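Local coordinates for protein beta-d-glucoside glucohydrolase (Hypocrea jecorina, PDB 3ZYZ) that probably hydrolyses terminal, non-reducing beta-D-glucosyl residues to release beta-D-glucose, as a secreted family 3 glycoside hydrolase of cellulose degradation, at residues L167-I172 and C202-V207; A212-Y217 and A239-V244. All coordinates share one frame; numbering follows the deposited sequence. Where two conformers were deposited one is given.

Contact 1 of 2, residues L167-I172 and C202-V207; sequences LNRETI and CSYNKV. With BGC (beta-D-glucopyranose), chain D.
Tyr204 lays its ring alongside the side chains of Arg169 and Glu170, which run the same way and meet it from the same side of its plane. Its CB starts against the backbone, 3.4 Å from Arg169 O. Farther out, CD1 meets Glu170 CG at 3.7 Å, while CE2 lies over one face of the Arg169 guanidinium, 3.5 Å from NH1, the two planes 55° apart. With CG anti to its carbonyl carbon (chi1 -83°), the ring carries OH to within 3.2 Å of O1 of the bound beta-D-glucopyranose, which sits at the ring edge; the same hydroxyl is hydrogen-bonded to Trp237 O. Arg169 NH1 comes within 3.6 Å of the sugar O2 and forms a salt bridge with Glu441. An alanine here is likely to open a gap beside the sugar, leave Trp237 O without its donor and let the Arg169 guanidinium shift. A water joins Lys206 NZ to Thr171 O. A long aromatic suits this place because it combines an apolar flank for Arg169 with a polar tip. The chemistry implies an aromatic and guanidinium surface beside the glucose, with a single backbone hydrogen bond, Lys206 N to Ile172 O (2.9 Å, N-H...O angle 166°), tying the two loops behind it.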
ATOM      1  N   LEU A 167      -6.141   8.777  14.488  1.00 12.12           N
ATOM      2  CA  LEU A 167      -6.745   9.377  15.668  1.00 11.75           C
ATOM      3  C   LEU A 167      -7.703   8.373  16.300  1.00 11.64           C
ATOM      4  O   LEU A 167      -8.545   7.793  15.607  1.00 11.59           O
ATOM      5  CB  LEU A 167      -7.469  10.689  15.310  1.00 11.40           C
ATOM      6  CG  LEU A 167      -8.204  11.433  16.437  1.00 11.62           C
ATOM      7  CD1 LEU A 167      -7.243  11.825  17.585  1.00 11.12           C
ATOM      8  CD2 LEU A 167      -8.953  12.666  15.904  1.00 10.35           C
ATOM      9  N   ASN A 168      -7.538   8.174  17.609  1.00 11.94           N
ATOM     10  CA  ASN A 168      -8.323   7.223  18.414  1.00 12.12           C
ATOM     11  C   ASN A 168      -8.484   5.831  17.802  1.00 12.41           C
ATOM     12  O   ASN A 168      -9.474   5.140  18.062  1.00 12.60           O
ATOM     13  CB  ASN A 168      -9.698   7.807  18.770  1.00 11.97           C
ATOM     14  CG  ASN A 168      -9.598   9.141  19.453  1.00 11.71           C
ATOM     15  OD1 ASN A 168     -10.152  10.129  18.981  1.00 15.14           O
ATOM     16  ND2 ASN A 168      -8.888   9.188  20.560  1.00 11.74           N
ATOM     17  N   ARG A 169      -7.487   5.406  17.027  1.00 12.40           N
ATOM     18  CA  ARG A 169      -7.544   4.116  16.352  1.00 12.27           C
ATOM     19  C   ARG A 169      -7.829   2.943  17.303  1.00 12.41           C
ATOM     20  O   ARG A 169      -8.367   1.926  16.870  1.00 11.90           O
ATOM     21  CB  ARG A 169      -6.246   3.863  15.595  1.00 12.35           C
ATOM     22  CG  ARG A 169      -5.044   3.659  16.480  1.00 12.40           C
ATOM     23  CD  ARG A 169      -3.804   3.425  15.666  1.00 11.66           C
ATOM     24  NE  ARG A 169      -2.619   3.464  16.508  1.00 11.13           N
ATOM     25  CZ  ARG A 169      -1.469   2.895  16.179  1.00 11.35           C
ATOM     26  NH1 ARG A 169      -1.360   2.253  15.037  1.00  9.76           N
ATOM     27  NH2 ARG A 169      -0.432   2.967  16.998  1.00 10.74           N
ATOM     28  N   GLU A 170      -7.463   3.080  18.579  1.00 12.12           N
ATOM     29  CA  GLU A 170      -7.651   1.996  19.560  1.00 12.94           C
ATOM     30  C   GLU A 170      -9.026   1.972  20.233  1.00 12.93           C
ATOM     31  O   GLU A 170      -9.319   1.054  21.003  1.00 12.67           O
ATOM     32  CB  GLU A 170      -6.556   2.030  20.636  1.00 12.94           C
ATOM     33  CG  GLU A 170      -5.151   1.825  20.071  1.00 13.70           C
ATOM     34  CD  GLU A 170      -4.117   1.563  21.140  1.00 15.22           C
ATOM     35  OE1 GLU A 170      -4.310   0.633  21.951  1.00 15.04           O
ATOM     36  OE2 GLU A 170      -3.095   2.278  21.159  1.00 17.26           O
ATOM     37  N   THR A 171      -9.853   2.981  19.949  1.00 13.31           N
ATOM     38  CA  THR A 171     -11.169   3.136  20.594  1.00 13.66           C
ATOM     39  C   THR A 171     -12.322   3.351  19.606  1.00 13.46           C
ATOM     40  O   THR A 171     -13.436   2.875  19.844  1.00 13.83           O
ATOM     41  CB  THR A 171     -11.179   4.276  21.632  1.00 13.27           C
ATOM     42  OG1 THR A 171     -10.786   5.499  21.004  1.00 14.85           O
ATOM     43  CG2 THR A 171     -10.215   3.979  22.784  1.00 14.51           C
ATOM     44  N   ILE A 172     -12.059   4.065  18.509  1.00 13.04           N
ATOM     45  CA  ILE A 172     -13.089   4.374  17.510  1.00 12.73           C
ATOM     46  C   ILE A 172     -13.746   3.114  16.946  1.00 12.72           C
ATOM     47  O   ILE A 172     -13.086   2.088  16.754  1.00 13.19           O
ATOM     48  CB  ILE A 172     -12.520   5.258  16.333  1.00 12.89           C
ATOM     49  CG1 ILE A 172     -13.649   6.005  15.623  1.00 12.06           C
ATOM     50  CG2 ILE A 172     -11.676   4.425  15.362  1.00 11.14           C
ATOM     51  CD1 ILE A 172     -13.188   7.009  14.560  1.00 13.19           C
ATOM     52  N   CYS A 202      -5.296  -8.538  12.675  1.00 12.83           N
ATOM     53  CA  CYS A 202      -6.523  -7.788  13.005  1.00 13.07           C
ATOM     54  C   CYS A 202      -6.188  -6.444  13.631  1.00 12.93           C
ATOM     55  O   CYS A 202      -5.177  -6.316  14.315  1.00 13.47           O
ATOM     56  CB  CYS A 202      -7.507  -8.595  13.862  1.00 13.29           C
ATOM     57  SG  CYS A 202      -6.843  -9.384  15.331  1.00 14.40           S
ATOM     58  N   SER A 203      -7.029  -5.442  13.376  1.00 12.61           N
ATOM     59  CA  SER A 203      -6.698  -4.055  13.705  1.00 12.49           C
ATOM     60  C   SER A 203      -7.021  -3.629  15.140  1.00 12.17           C
ATOM     61  O   SER A 203      -7.585  -4.397  15.926  1.00 12.54           O
ATOM     62  CB  SER A 203      -7.367  -3.097  12.705  1.00 12.33           C
ATOM     63  OG  SER A 203      -8.774  -3.259  12.713  1.00 11.86           O
ATOM     64  N   TYR A 204      -6.662  -2.383  15.436  1.00 11.69           N
ATOM     65  CA  TYR A 204      -6.872  -1.714  16.721  1.00 11.24           C
ATOM     66  C   TYR A 204      -8.304  -1.268  16.988  1.00 10.97           C
ATOM     67  O   TYR A 204      -8.736  -1.225  18.138  1.00 10.90           O
ATOM     68  CB  TYR A 204      -5.995  -0.457  16.789  1.00 10.60           C
ATOM     69  CG  TYR A 204      -4.576  -0.727  17.222  1.00 11.57           C
ATOM     70  CD1 TYR A 204      -4.310  -1.342  18.454  1.00 10.74           C
ATOM     71  CD2 TYR A 204      -3.492  -0.359  16.413  1.00  9.72           C
ATOM     72  CE1 TYR A 204      -3.014  -1.588  18.865  1.00  9.95           C
ATOM     73  CE2 TYR A 204      -2.184  -0.610  16.816  1.00 11.42           C
ATOM     74  CZ  TYR A 204      -1.957  -1.225  18.047  1.00 10.25           C
ATOM     75  OH  TYR A 204      -0.679  -1.486  18.463  1.00  8.05           O
ATOM     76  N   ASN A 205      -9.015  -0.902  15.925  1.00 10.67           N
ATOM     77  CA  ASN A 205     -10.322  -0.265  16.038  1.00 10.40           C
ATOM     78  C   ASN A 205     -11.433  -1.263  16.287  1.00 10.18           C
ATOM     79  O   ASN A 205     -11.215  -2.475  16.234  1.00 10.46           O
ATOM     80  CB  ASN A 205     -10.617   0.540  14.774  1.00 10.52           C
ATOM     81  CG  ASN A 205     -10.555  -0.307  13.526  1.00 11.45           C
ATOM     82  OD1 ASN A 205      -9.462  -0.640  13.035  1.00 11.42           O
ATOM     83  ND2 ASN A 205     -11.718  -0.711  13.030  1.00 10.60           N
ATOM     84  N   LYS A 206     -12.616  -0.737  16.585  1.00 10.14           N
ATOM     85  CA  LYS A 206     -13.821  -1.531  16.670  1.00 10.33           C
ATOM     86  C   LYS A 206     -14.522  -1.536  15.327  1.00 10.36           C
ATOM     87  O   LYS A 206     -14.339  -0.632  14.514  1.00 10.27           O
ATOM     88  CB  LYS A 206     -14.755  -0.992  17.750  1.00 10.26           C
ATOM     89  CG  LYS A 206     -14.278  -1.224  19.151  1.00 10.91           C
ATOM     90  CD  LYS A 206     -15.104  -0.434  20.155  1.00 12.31           C
ATOM     91  CE  LYS A 206     -14.777  -0.881  21.563  1.00 13.25           C
ATOM     92  NZ  LYS A 206     -15.272   0.065  22.591  1.00 13.98           N
ATOM     93  N   VAL A 207     -15.291  -2.590  15.086  1.00 11.00           N
ATOM     94  CA  VAL A 207     -16.123  -2.703  13.900  1.00 11.09           C
ATOM     95  C   VAL A 207     -17.538  -2.956  14.431  1.00 11.75           C
ATOM     96  O   VAL A 207     -17.800  -4.022  15.013  1.00 11.88           O
ATOM     97  CB  VAL A 207     -15.657  -3.858  12.986  1.00 11.32           C
ATOM     98  CG1 VAL A 207     -16.610  -4.040  11.791  1.00 10.59           C
ATOM     99  CG2 VAL A 207     -14.211  -3.643  12.504  1.00 11.08           C
TER
HETATM  100  C2  BGC D1717       1.258  -1.354  14.023  1.00 12.36           C
HETATM  101  C3  BGC D1717       1.473  -2.544  13.116  1.00 11.07           C
HETATM  102  C4  BGC D1717       2.856  -3.106  13.395  1.00 11.60           C
HETATM  103  C5  BGC D1717       3.016  -3.457  14.886  1.00 11.78           C
HETATM  104  C6  BGC D1717       4.395  -4.023  15.217  1.00 11.17           C
HETATM  105  C1  BGC D1717       1.532  -1.701  15.501  1.00 14.07           C
HETATM  106  O1  BGC D1717       1.469  -0.531  16.284  1.00 17.35           O
HETATM  107  O2  BGC D1717      -0.068  -0.921  13.820  1.00 11.43           O
HETATM  108  O3  BGC D1717       1.359  -2.094  11.780  1.00 13.64           O
HETATM  109  O4  BGC D1717       3.098  -4.216  12.559  1.00 10.82           O
HETATM  110  O5  BGC D1717       2.814  -2.292  15.673  1.00 12.14           O
HETATM  111  O6  BGC D1717       5.349  -2.982  15.144  1.00 13.68           O
HETATM  112  O   HOH W   1     -13.967   2.290  22.611  1.00 16.34           O

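Contact 2 of 2, residues A212-Y217 and A239-V244; sequences ACEDQY and AQHTTV
Cys213 and Gln240 bring the two backbones to their nearest approach, 5.9 Å between CA atoms, and one water spans the gap beside them: it accepts from Cys213 N and donates to Ala239 O. Neither backbone bonds directly to the other. The work falls to Glu214, whose carboxylate takes the consecutive backbone N-H groups of His241 and Thr242. OE2 receives both from the same face of the carboxylate plane, His241 N at 2.8 Å, 44° out of that plane, and Thr242 N at 2.9 Å, on the syn side but tilted out of the plane. OE1 accepts from Thr242 OG1; the refined separation of 2.4 Å is very short, so its exact length is doubtful. The chain is bent at chi2 (-97°), which folds the carboxylate back over these amides where an extended chain would carry it elsewhere. A glutamate suits the place because its two oxygens can serve backbone and hydroxyl together, and the buried charge probably gains from the two N-H groups on OE2. Beside it, the small Ala239 CB packs on Cys213 SG, 3.9 Å away, a sulfur already fixed by its disulfide to Cys202. Glu214 O in turn is bonded to Ser249 OG and Gln245 NE2. The 212-217 segment runs into helix 216-226, which Asp215 N-caps through Thr218 N. The 239-244 loop follows strand 232-235 of the TIM-barrel-like N-terminal domain, at the strand ends where such barrels carry their active site, here with Asp236 bound to the glucose; Glu214 ties that loop to the start of helix 216-226.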
ATOM      1  N   ALA A 212     -11.836  -5.222  16.637  1.00 12.12           N
ATOM      2  CA  ALA A 212     -11.550  -6.019  15.450  1.00 11.83           C
ATOM      3  C   ALA A 212     -10.906  -7.355  15.803  1.00 12.14           C
ATOM      4  O   ALA A 212     -11.148  -8.349  15.127  1.00 11.23           O
ATOM      5  CB  ALA A 212     -10.682  -5.247  14.472  1.00 11.67           C
ATOM      6  N   CYS A 213     -10.116  -7.392  16.871  1.00 12.25           N
ATOM      7  CA  CYS A 213      -9.455  -8.652  17.244  1.00 13.60           C
ATOM      8  C   CYS A 213     -10.350  -9.598  18.058  1.00 13.65           C
ATOM      9  O   CYS A 213      -9.932 -10.696  18.422  1.00 13.57           O
ATOM     10  CB  CYS A 213      -8.097  -8.404  17.928  1.00 13.86           C
ATOM     11  SG  CYS A 213      -6.792  -7.894  16.733  1.00 15.71           S
ATOM     12  N   GLU A 214     -11.591  -9.166  18.289  1.00 13.74           N
ATOM     13  CA  GLU A 214     -12.569  -9.897  19.112  1.00 14.39           C
ATOM     14  C   GLU A 214     -13.851 -10.198  18.328  1.00 13.63           C
ATOM     15  O   GLU A 214     -14.851 -10.614  18.906  1.00 13.39           O
ATOM     16  CB  GLU A 214     -12.958  -9.060  20.344  1.00 14.70           C
ATOM     17  CG  GLU A 214     -11.805  -8.387  21.079  1.00 16.92           C
ATOM     18  CD  GLU A 214     -11.330  -9.183  22.262  1.00 20.52           C
ATOM     19  OE1 GLU A 214     -12.198  -9.716  22.977  1.00 20.80           O
ATOM     20  OE2 GLU A 214     -10.091  -9.268  22.480  1.00 23.48           O
ATOM     21  N   ASP A 215     -13.801 -10.005  17.016  1.00 13.37           N
ATOM     22  CA  ASP A 215     -14.998  -9.903  16.194  1.00 13.37           C
ATOM     23  C   ASP A 215     -15.274 -11.198  15.437  1.00 12.62           C
ATOM     24  O   ASP A 215     -14.663 -11.462  14.397  1.00 12.15           O
ATOM     25  CB  ASP A 215     -14.843  -8.716  15.231  1.00 13.73           C
ATOM     26  CG  ASP A 215     -16.140  -8.343  14.504  1.00 14.90           C
ATOM     27  OD1 ASP A 215     -16.985  -9.214  14.208  1.00 15.92           O
ATOM     28  OD2 ASP A 215     -16.289  -7.149  14.185  1.00 17.19           O
ATOM     29  N   GLN A 216     -16.209 -11.995  15.952  1.00 12.21           N
ATOM     30  CA  GLN A 216     -16.521 -13.291  15.352  0.50 11.84           C
ATOM     31  C   GLN A 216     -16.978 -13.148  13.903  1.00 11.52           C
ATOM     32  O   GLN A 216     -16.542 -13.903  13.043  1.00 11.74           O
ATOM     33  CB  GLN A 216     -17.557 -14.054  16.185  0.50 11.98           C
ATOM     34  CG  GLN A 216     -17.680 -15.537  15.828  0.50 12.53           C
ATOM     35  CD  GLN A 216     -18.634 -16.288  16.741  0.50 14.36           C
ATOM     36  OE1 GLN A 216     -19.685 -16.771  16.304  0.50 15.74           O
ATOM     37  NE2 GLN A 216     -18.278 -16.386  18.019  0.50 13.88           N
ATOM     38  N   TYR A 217     -17.846 -12.174  13.631  1.00 11.20           N
ATOM     39  CA  TYR A 217     -18.332 -11.970  12.254  1.00 11.01           C
ATOM     40  C   TYR A 217     -17.195 -11.728  11.251  1.00 10.73           C
ATOM     41  O   TYR A 217     -17.124 -12.415  10.244  1.00 10.99           O
ATOM     42  CB  TYR A 217     -19.409 -10.866  12.130  1.00 10.73           C
ATOM     43  CG  TYR A 217     -19.856 -10.690  10.687  1.00  9.61           C
ATOM     44  CD1 TYR A 217     -20.585 -11.692  10.041  1.00  8.80           C
ATOM     45  CD2 TYR A 217     -19.518  -9.548   9.962  1.00  8.14           C
ATOM     46  CE1 TYR A 217     -20.967 -11.565   8.714  1.00  6.77           C
ATOM     47  CE2 TYR A 217     -19.899  -9.400   8.634  1.00  6.63           C
ATOM     48  CZ  TYR A 217     -20.632 -10.420   8.014  1.00  8.84           C
ATOM     49  OH  TYR A 217     -21.027 -10.301   6.686  1.00  9.10           O
ATOM     50  N   ALA A 239      -3.604  -5.241  20.628  1.00 13.96           N
ATOM     51  CA  ALA A 239      -4.929  -4.972  20.117  1.00 13.71           C
ATOM     52  C   ALA A 239      -5.931  -5.969  20.701  1.00 14.13           C
ATOM     53  O   ALA A 239      -7.132  -5.874  20.427  1.00 14.30           O
ATOM     54  CB  ALA A 239      -4.918  -5.048  18.594  1.00 13.76           C
ATOM     55  N   GLN A 240      -5.433  -6.923  21.495  1.00 13.97           N
ATOM     56  CA  GLN A 240      -6.271  -7.928  22.166  1.00 13.84           C
ATOM     57  C   GLN A 240      -6.895  -7.364  23.445  1.00 13.79           C
ATOM     58  O   GLN A 240      -6.225  -6.680  24.223  1.00 14.19           O
ATOM     59  CB  GLN A 240      -5.428  -9.155  22.503  1.00 14.08           C
ATOM     60  CG  GLN A 240      -6.205 -10.380  22.964  1.00 13.15           C
ATOM     61  CD  GLN A 240      -5.287 -11.573  23.221  1.00 12.43           C
ATOM     62  OE1 GLN A 240      -4.084 -11.411  23.421  1.00 12.25           O
ATOM     63  NE2 GLN A 240      -5.855 -12.775  23.208  1.00 11.09           N
ATOM     64  N   HIS A 241      -8.170  -7.658  23.669  1.00 13.56           N
ATOM     65  CA  HIS A 241      -8.862  -7.134  24.835  1.00 13.63           C
ATOM     66  C   HIS A 241      -9.363  -8.190  25.812  1.00 13.90           C
ATOM     67  O   HIS A 241      -9.474  -7.914  26.997  1.00 13.65           O
ATOM     68  CB  HIS A 241     -10.005  -6.213  24.405  1.00 13.51           C
ATOM     69  CG  HIS A 241      -9.532  -5.003  23.673  1.00 12.62           C
ATOM     70  ND1 HIS A 241      -9.228  -3.821  24.312  1.00 12.49           N
ATOM     71  CD2 HIS A 241      -9.263  -4.804  22.361  1.00 12.02           C
ATOM     72  CE1 HIS A 241      -8.810  -2.938  23.424  1.00 12.15           C
ATOM     73  NE2 HIS A 241      -8.821  -3.508  22.232  1.00 12.18           N
ATOM     74  N   THR A 242      -9.686  -9.384  25.321  1.00 14.00           N
ATOM     75  CA  THR A 242     -10.091 -10.461  26.225  1.00 14.42           C
ATOM     76  C   THR A 242      -9.248 -11.706  26.030  1.00 14.40           C
ATOM     77  O   THR A 242      -8.571 -11.859  25.017  1.00 14.45           O
ATOM     78  CB  THR A 242     -11.565 -10.852  26.051  1.00 14.62           C
ATOM     79  OG1 THR A 242     -11.759 -11.353  24.723  1.00 16.33           O
ATOM     80  CG2 THR A 242     -12.498  -9.653  26.298  1.00 14.42           C
ATOM     81  N   THR A 243      -9.301 -12.594  27.020  1.00 14.36           N
ATOM     82  CA  THR A 243      -8.706 -13.923  26.918  1.00 13.81           C
ATOM     83  C   THR A 243      -9.595 -14.858  26.113  1.00 13.87           C
ATOM     84  O   THR A 243      -9.132 -15.505  25.172  1.00 13.95           O
ATOM     85  CB  THR A 243      -8.479 -14.513  28.313  1.00 13.63           C
ATOM     86  OG1 THR A 243      -7.456 -13.758  28.973  1.00 13.94           O
ATOM     87  CG2 THR A 243      -8.067 -15.980  28.243  1.00 12.93           C
ATOM     88  N   VAL A 244     -10.873 -14.906  26.480  1.00 13.51           N
ATOM     89  CA  VAL A 244     -11.769 -15.965  26.041  1.00 12.98           C
ATOM     90  C   VAL A 244     -12.504 -15.647  24.743  1.00 13.07           C
ATOM     91  O   VAL A 244     -12.494 -16.450  23.821  1.00 13.08           O
ATOM     92  CB  VAL A 244     -12.777 -16.333  27.159  1.00 13.16           C
ATOM     93  CG1 VAL A 244     -13.787 -17.377  26.659  1.00 12.32           C
ATOM     94  CG2 VAL A 244     -12.034 -16.843  28.390  1.00 12.44           C
TER
HETATM   95  O   HOH W   2      -8.868  -5.235  18.274  1.00  7.47           O

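Overall arrangement
Contacts 1 and 2 follow each other along the chain within the family 3 N-terminal domain, their centres about 12 Å apart. They are joined directly: Cys202 of contact 1 forms the disulfide with Cys213 of contact 2, and Asn205 O probably accepts a hydrogen bond from Ala212 N. Contact 1 is partly buried, with Glu170 and Thr171 exposed and the Tyr204 ring running in to the glucose; contact 2 is mostly buried, with His241 and Thr242 partly exposed. Their chemistry differs accordingly. The 167-172 and 202-207 pair relies on aromatic, aliphatic and guanidinium surfaces next to the sugar, whereas 212-217 and 239-244 are held by a carboxylate gathering backbone and hydroxyl donors.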